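Local coordinates for possible thiol-disulfide isomerase (Cytophaga hutchinsonii, PDB 3HCZ), which probably acts as a thiol-disulfide oxidoreductase or isomerase of the thioredoxin-like AhpC/TSA family, at residues A[30-34]-A[138-142]; A[52-56]-A[131-135]. All coordinates share one frame; numbering follows the deposited sequence. Where two conformers were deposited one is given.

Contact 1. Residues A[30-34]-A[138-142]; sequences QAKYT and LVQYE. With SO4 (sulfate ion), chain E.
Glu142 OE2 is gripped by two donors from the other segment, the phenol of Tyr33 and the ammonium of Lys32. The Tyr33 OH to Glu142 OE2 bond measures 2.5 Å, short for a hydrogen bond; the hydroxyl gives its proton to the anti lone pair of OE2, on the side away from OE1. OE2 comes in at the edge of the ring, near its plane, and the ring and carboxylate planes are themselves only 24° apart. Lys32 NZ adds a long, weak salt bridge to Glu142 OE2 at 3.4 Å, delivered by a fully extended chain, with CG anti to the backbone N (chi1 175°). Together the two donors would be expected to stabilise the carboxylate as an anion. In this thioredoxin-like fold the site lies where the central strand 33-39 begins, beneath the C-terminal helix 134-147. Leu138 CD2 sits over the middle of the Tyr33 ring, 3.7 Å from its centroid and only 7° off the normal, a CH-pi contact made by one methyl. At the rim, Tyr141 brings its own edge alongside, with CE2 3.9 Å from Tyr33 CE1. Replacing Tyr33 by an alanine would probably cost OE2 the stronger of these two bonds, leaving the weak lysine bridge, and open a gap under the Leu138 methyl. Ile125 of strand 124-127 touches both tyrosines, and Ile65 also packs on Tyr33. On the side of Lys32 away from the helix, its backbone N donates to O4 of a sulfate, probably from the crystallisation liquor, at 2.8 Å.

Contact 2. Residues A[52-56]-A[131-135]; sequences KLYDW and YENLD
Leu134 thrusts one methyl squarely at the indole of Trp56, and this right-angled meeting organises a helix-to-helix contact on one face of the thioredoxin-like sheet, between helix 49-60 and the start of helix 134-147. Leu134 CD1 stands 3.7 Å from the centroid of the six-membered ring of Trp56, 3° off its normal, so the CH-pi contact is almost exactly central. The same methyl also meets Leu53 CD1 at 3.6 Å, the two leucines crossing at about a right angle. Leu53 CD1 in turn lies 3.9 Å from Tyr131 CB, while Val67 and Ile65 of strand 65-71 touch Leu53 and Trp56, respectively, from the sheet. At the outer end, the Tyr131 ring presents a face to Lys52, whose CB is 3.9 Å from the centroid and displaced toward the rim. With CG of Tyr131 between its backbone N and carbonyl carbon (chi1 83°), the ring swings back across the lysine chain. The indole's polar edge points to Asp135: Trp56 NE1 donates to Asp135 OD1 at 2.8 Å, nearly within the indole plane but striking OD1 from above the carboxylate plane.

Followed from the N terminus, the chain first enters contact 1 at 30-34, where strand 33-39 starts, and then contact 2 at 52-56 in helix 49-60, the next helix. The other four strands of the sheet and the helices between them pass before the chain returns through 131-135, closing contact 2, and three residues after Asp135 reaches 138-142, which closes contact 1. Contact 2 is therefore nested inside the loop of contact 1. Successive parts of helix 134-147 serve both, its start against helix 49-60 and its middle against the beginning of strand 33-39. The two meet directly where Leu138 CD1 packs 4.0 Å from Trp56 CZ2, joining C-terminal helix, first strand and first helix.

Contact 1. Residues A[30-34]-A[138-142]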
loop_
_atom_site.group_PDB
_atom_site.type_symbol
_atom_site.label_atom_id
_atom_site.label_comp_id
_atom_site.label_asym_id
_atom_site.label_seq_id
_atom_site.Cartn_x
_atom_site.Cartn_y
_atom_site.Cartn_z
ATOM N N GLN A 30 -11.418 -3.819 -4.705
ATOM C CA GLN A 30 -11.675 -3.807 -6.125
ATOM C C GLN A 30 -11.029 -2.671 -6.787
ATOM O O GLN A 30 -11.476 -1.578 -6.651
ATOM C CB GLN A 30 -13.133 -3.573 -6.418
ATOM C CG GLN A 30 -14.009 -4.276 -5.597
ATOM C CD GLN A 30 -14.395 -5.499 -6.249
ATOM O OE1 GLN A 30 -13.656 -6.442 -6.211
ATOM N NE2 GLN A 30 -15.555 -5.508 -6.889
ATOM N N ALA A 31 -10.025 -2.946 -7.569
ATOM C CA ALA A 31 -9.323 -1.869 -8.265
ATOM C C ALA A 31 -8.473 -2.465 -9.392
ATOM O O ALA A 31 -7.930 -3.569 -9.255
ATOM C CB ALA A 31 -8.380 -1.108 -7.248
ATOM N N LYS A 32 -8.330 -1.721 -10.485
ATOM C CA LYS A 32 -7.503 -2.155 -11.590
ATOM C C LYS A 32 -6.047 -2.379 -11.107
ATOM O O LYS A 32 -5.377 -3.360 -11.525
ATOM C CB LYS A 32 -7.549 -1.131 -12.731
ATOM C CG LYS A 32 -6.613 -1.476 -13.867
ATOM C CD LYS A 32 -6.782 -0.503 -15.012
ATOM C CE LYS A 32 -6.002 -1.001 -16.182
ATOM N NZ LYS A 32 -5.927 0.013 -17.260
ATOM N N TYR A 33 -5.545 -1.476 -10.241
ATOM C CA TYR A 33 -4.209 -1.661 -9.624
ATOM C C TYR A 33 -4.378 -1.307 -8.175
ATOM O O TYR A 33 -5.109 -0.352 -7.870
ATOM C CB TYR A 33 -3.140 -0.689 -10.135
ATOM C CG TYR A 33 -2.851 -0.889 -11.574
ATOM C CD1 TYR A 33 -2.141 -2.013 -12.014
ATOM C CD2 TYR A 33 -3.310 0.028 -12.514
ATOM C CE1 TYR A 33 -1.906 -2.211 -13.424
ATOM C CE2 TYR A 33 -3.074 -0.164 -13.896
ATOM C CZ TYR A 33 -2.362 -1.282 -14.323
ATOM O OH TYR A 33 -2.137 -1.461 -15.688
ATOM N N THR A 34 -3.737 -2.084 -7.304
ATOM C CA THR A 34 -3.646 -1.743 -5.883
ATOM C C THR A 34 -2.191 -1.485 -5.536
ATOM O O THR A 34 -1.320 -2.338 -5.787
ATOM C CB THR A 34 -4.179 -2.859 -4.934
ATOM O OG1 THR A 34 -5.524 -3.159 -5.277
ATOM C CG2 THR A 34 -4.085 -2.418 -3.403
ATOM N N LEU A 138 3.967 2.026 -14.648
ATOM C CA LEU A 138 2.643 1.692 -15.233
ATOM C C LEU A 138 2.620 1.788 -16.766
ATOM O O LEU A 138 1.996 0.935 -17.433
ATOM C CB LEU A 138 1.493 2.499 -14.615
ATOM C CG LEU A 138 1.236 2.116 -13.151
ATOM C CD1 LEU A 138 0.384 3.135 -12.486
ATOM C CD2 LEU A 138 0.601 0.715 -13.081
ATOM N N VAL A 139 3.303 2.788 -17.330
ATOM C CA VAL A 139 3.375 2.884 -18.805
ATOM C C VAL A 139 3.994 1.637 -19.405
ATOM O O VAL A 139 3.417 1.045 -20.320
ATOM C CB VAL A 139 4.107 4.141 -19.328
ATOM C CG1 VAL A 139 4.152 4.104 -20.849
ATOM C CG2 VAL A 139 3.386 5.395 -18.888
ATOM N N GLN A 140 5.148 1.222 -18.888
ATOM C CA GLN A 140 5.894 0.111 -19.490
ATOM C C GLN A 140 5.146 -1.201 -19.304
ATOM O O GLN A 140 5.097 -2.036 -20.218
ATOM C CB GLN A 140 7.317 -0.038 -18.911
ATOM C CG GLN A 140 8.239 1.228 -18.903
ATOM C CD GLN A 140 8.102 2.151 -20.122
ATOM O OE1 GLN A 140 7.887 3.367 -19.966
ATOM N NE2 GLN A 140 8.227 1.585 -21.335
ATOM N N TYR A 141 4.563 -1.367 -18.116
ATOM C CA TYR A 141 3.768 -2.558 -17.781
ATOM C C TYR A 141 2.629 -2.731 -18.782
ATOM O O TYR A 141 2.464 -3.816 -19.375
ATOM C CB TYR A 141 3.196 -2.465 -16.373
ATOM C CG TYR A 141 2.315 -3.645 -16.050
ATOM C CD1 TYR A 141 2.868 -4.904 -15.812
ATOM C CD2 TYR A 141 0.922 -3.513 -16.001
ATOM C CE1 TYR A 141 2.059 -6.005 -15.524
ATOM C CE2 TYR A 141 0.094 -4.612 -15.708
ATOM C CZ TYR A 141 0.676 -5.844 -15.482
ATOM O OH TYR A 141 -0.120 -6.914 -15.194
ATOM N N GLU A 142 1.882 -1.660 -19.018
ATOM C CA GLU A 142 0.754 -1.779 -19.931
ATOM C C GLU A 142 1.208 -2.058 -21.365
ATOM O O GLU A 142 0.604 -2.900 -22.035
ATOM C CB GLU A 142 -0.212 -0.607 -19.813
ATOM C CG GLU A 142 -0.770 -0.523 -18.390
ATOM C CD GLU A 142 -1.908 0.416 -18.294
ATOM O OE1 GLU A 142 -2.154 1.127 -19.284
ATOM O OE2 GLU A 142 -2.572 0.449 -17.245
HETATM S S SO4 E . -11.702 0.682 -10.692
HETATM O O1 SO4 E . -12.206 1.390 -11.866
HETATM O O2 SO4 E . -11.416 1.660 -9.643
HETATM O O3 SO4 E . -12.741 -0.216 -10.194
HETATM O O4 SO4 E . -10.496 -0.076 -11.025
#

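Contact 2. Residues A[52-56]-A[131-135]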
loop_
_atom_site.group_PDB
_atom_site.type_symbol
_atom_site.label_atom_id
_atom_site.label_comp_id
_atom_site.label_asym_id
_atom_site.label_seq_id
_atom_site.Cartn_x
_atom_site.Cartn_y
_atom_site.Cartn_z
ATOM N N LYS A 52 3.581 12.456 -0.634
ATOM C CA LYS A 52 3.814 12.536 -2.056
ATOM C C LYS A 52 3.078 11.438 -2.830
ATOM O O LYS A 52 2.602 11.674 -3.935
ATOM C CB LYS A 52 5.307 12.498 -2.368
ATOM C CG LYS A 52 5.976 13.849 -2.090
ATOM C CD LYS A 52 7.467 13.799 -2.369
ATOM C CE LYS A 52 8.118 15.174 -2.307
ATOM N NZ LYS A 52 7.760 16.012 -3.494
ATOM N N LEU A 53 3.030 10.231 -2.264
ATOM C CA LEU A 53 2.245 9.145 -2.854
ATOM C C LEU A 53 0.772 9.560 -2.830
ATOM O O LEU A 53 0.022 9.265 -3.759
ATOM C CB LEU A 53 2.433 7.828 -2.077
ATOM C CG LEU A 53 1.668 6.631 -2.677
ATOM C CD1 LEU A 53 2.097 6.334 -4.142
ATOM C CD2 LEU A 53 1.791 5.380 -1.792
ATOM N N TYR A 54 0.362 10.243 -1.763
ATOM C CA TYR A 54 -1.048 10.677 -1.667
ATOM C C TYR A 54 -1.360 11.664 -2.783
ATOM O O TYR A 54 -2.380 11.525 -3.449
ATOM C CB TYR A 54 -1.393 11.239 -0.289
ATOM C CG TYR A 54 -2.893 11.428 -0.088
ATOM C CD1 TYR A 54 -3.691 10.360 0.342
ATOM C CD2 TYR A 54 -3.496 12.651 -0.357
ATOM C CE1 TYR A 54 -5.093 10.530 0.518
ATOM C CE2 TYR A 54 -4.861 12.835 -0.179
ATOM C CZ TYR A 54 -5.654 11.744 0.264
ATOM O OH TYR A 54 -7.002 11.913 0.447
ATOM N N ASP A 55 -0.466 12.635 -3.006
ATOM C CA ASP A 55 -0.630 13.591 -4.082
ATOM C C ASP A 55 -0.695 12.884 -5.421
ATOM O O ASP A 55 -1.533 13.223 -6.245
ATOM C CB ASP A 55 0.527 14.579 -4.130
ATOM C CG ASP A 55 0.569 15.496 -2.943
ATOM O OD1 ASP A 55 -0.471 15.743 -2.280
ATOM O OD2 ASP A 55 1.679 16.007 -2.691
ATOM N N TRP A 56 0.209 11.925 -5.631
ATOM C CA TRP A 56 0.215 11.104 -6.858
ATOM C C TRP A 56 -1.129 10.359 -7.030
ATOM O O TRP A 56 -1.686 10.325 -8.119
ATOM C CB TRP A 56 1.409 10.130 -6.861
ATOM C CG TRP A 56 1.381 9.182 -8.046
ATOM C CD1 TRP A 56 2.004 9.353 -9.265
ATOM C CD2 TRP A 56 0.673 7.932 -8.134
ATOM N NE1 TRP A 56 1.722 8.289 -10.097
ATOM C CE2 TRP A 56 0.902 7.411 -9.436
ATOM C CE3 TRP A 56 -0.151 7.212 -7.242
ATOM C CZ2 TRP A 56 0.364 6.190 -9.861
ATOM C CZ3 TRP A 56 -0.699 5.994 -7.671
ATOM C CH2 TRP A 56 -0.441 5.504 -8.977
ATOM N N TYR A 131 7.825 5.606 -5.093
ATOM C CA TYR A 131 6.645 6.273 -5.692
ATOM C C TYR A 131 7.025 7.101 -6.950
ATOM O O TYR A 131 6.223 7.245 -7.871
ATOM C CB TYR A 131 5.921 7.170 -4.652
ATOM C CG TYR A 131 6.579 8.540 -4.531
ATOM C CD1 TYR A 131 6.246 9.576 -5.400
ATOM C CD2 TYR A 131 7.582 8.764 -3.598
ATOM C CE1 TYR A 131 6.863 10.781 -5.338
ATOM C CE2 TYR A 131 8.207 9.997 -3.507
ATOM C CZ TYR A 131 7.840 10.991 -4.390
ATOM O OH TYR A 131 8.459 12.214 -4.313
ATOM N N GLU A 132 8.256 7.616 -7.008
ATOM C CA GLU A 132 8.629 8.493 -8.096
ATOM C C GLU A 132 8.815 7.715 -9.394
ATOM O O GLU A 132 8.904 8.321 -10.455
ATOM C CB GLU A 132 9.868 9.352 -7.763
ATOM C CG GLU A 132 11.170 8.627 -7.787
ATOM C CD GLU A 132 11.497 7.927 -6.467
ATOM O OE1 GLU A 132 10.589 7.673 -5.632
ATOM O OE2 GLU A 132 12.703 7.629 -6.270
ATOM N N ASN A 133 8.856 6.381 -9.304
ATOM C CA ASN A 133 8.958 5.527 -10.491
ATOM C C ASN A 133 7.642 4.887 -10.944
ATOM O O ASN A 133 7.596 4.182 -11.946
ATOM C CB ASN A 133 10.055 4.470 -10.290
ATOM C CG ASN A 133 11.435 5.095 -10.174
ATOM O OD1 ASN A 133 12.193 4.791 -9.262
ATOM N ND2 ASN A 133 11.735 6.019 -11.064
ATOM N N LEU A 134 6.562 5.176 -10.228
ATOM C CA LEU A 134 5.246 4.608 -10.563
ATOM C C LEU A 134 4.682 4.924 -11.961
ATOM O O LEU A 134 4.158 4.016 -12.636
ATOM C CB LEU A 134 4.208 5.037 -9.516
ATOM C CG LEU A 134 4.160 4.303 -8.197
ATOM C CD1 LEU A 134 3.215 5.084 -7.320
ATOM C CD2 LEU A 134 3.631 2.878 -8.407
ATOM N N ASP A 135 4.771 6.189 -12.396
ATOM C CA ASP A 135 4.171 6.574 -13.672
ATOM C C ASP A 135 4.844 5.791 -14.763
ATOM O O ASP A 135 4.182 5.187 -15.620
ATOM C CB ASP A 135 4.338 8.079 -13.954
ATOM C CG ASP A 135 3.263 8.925 -13.303
ATOM O OD1 ASP A 135 2.216 8.388 -12.880
ATOM O OD2 ASP A 135 3.464 10.154 -13.237
#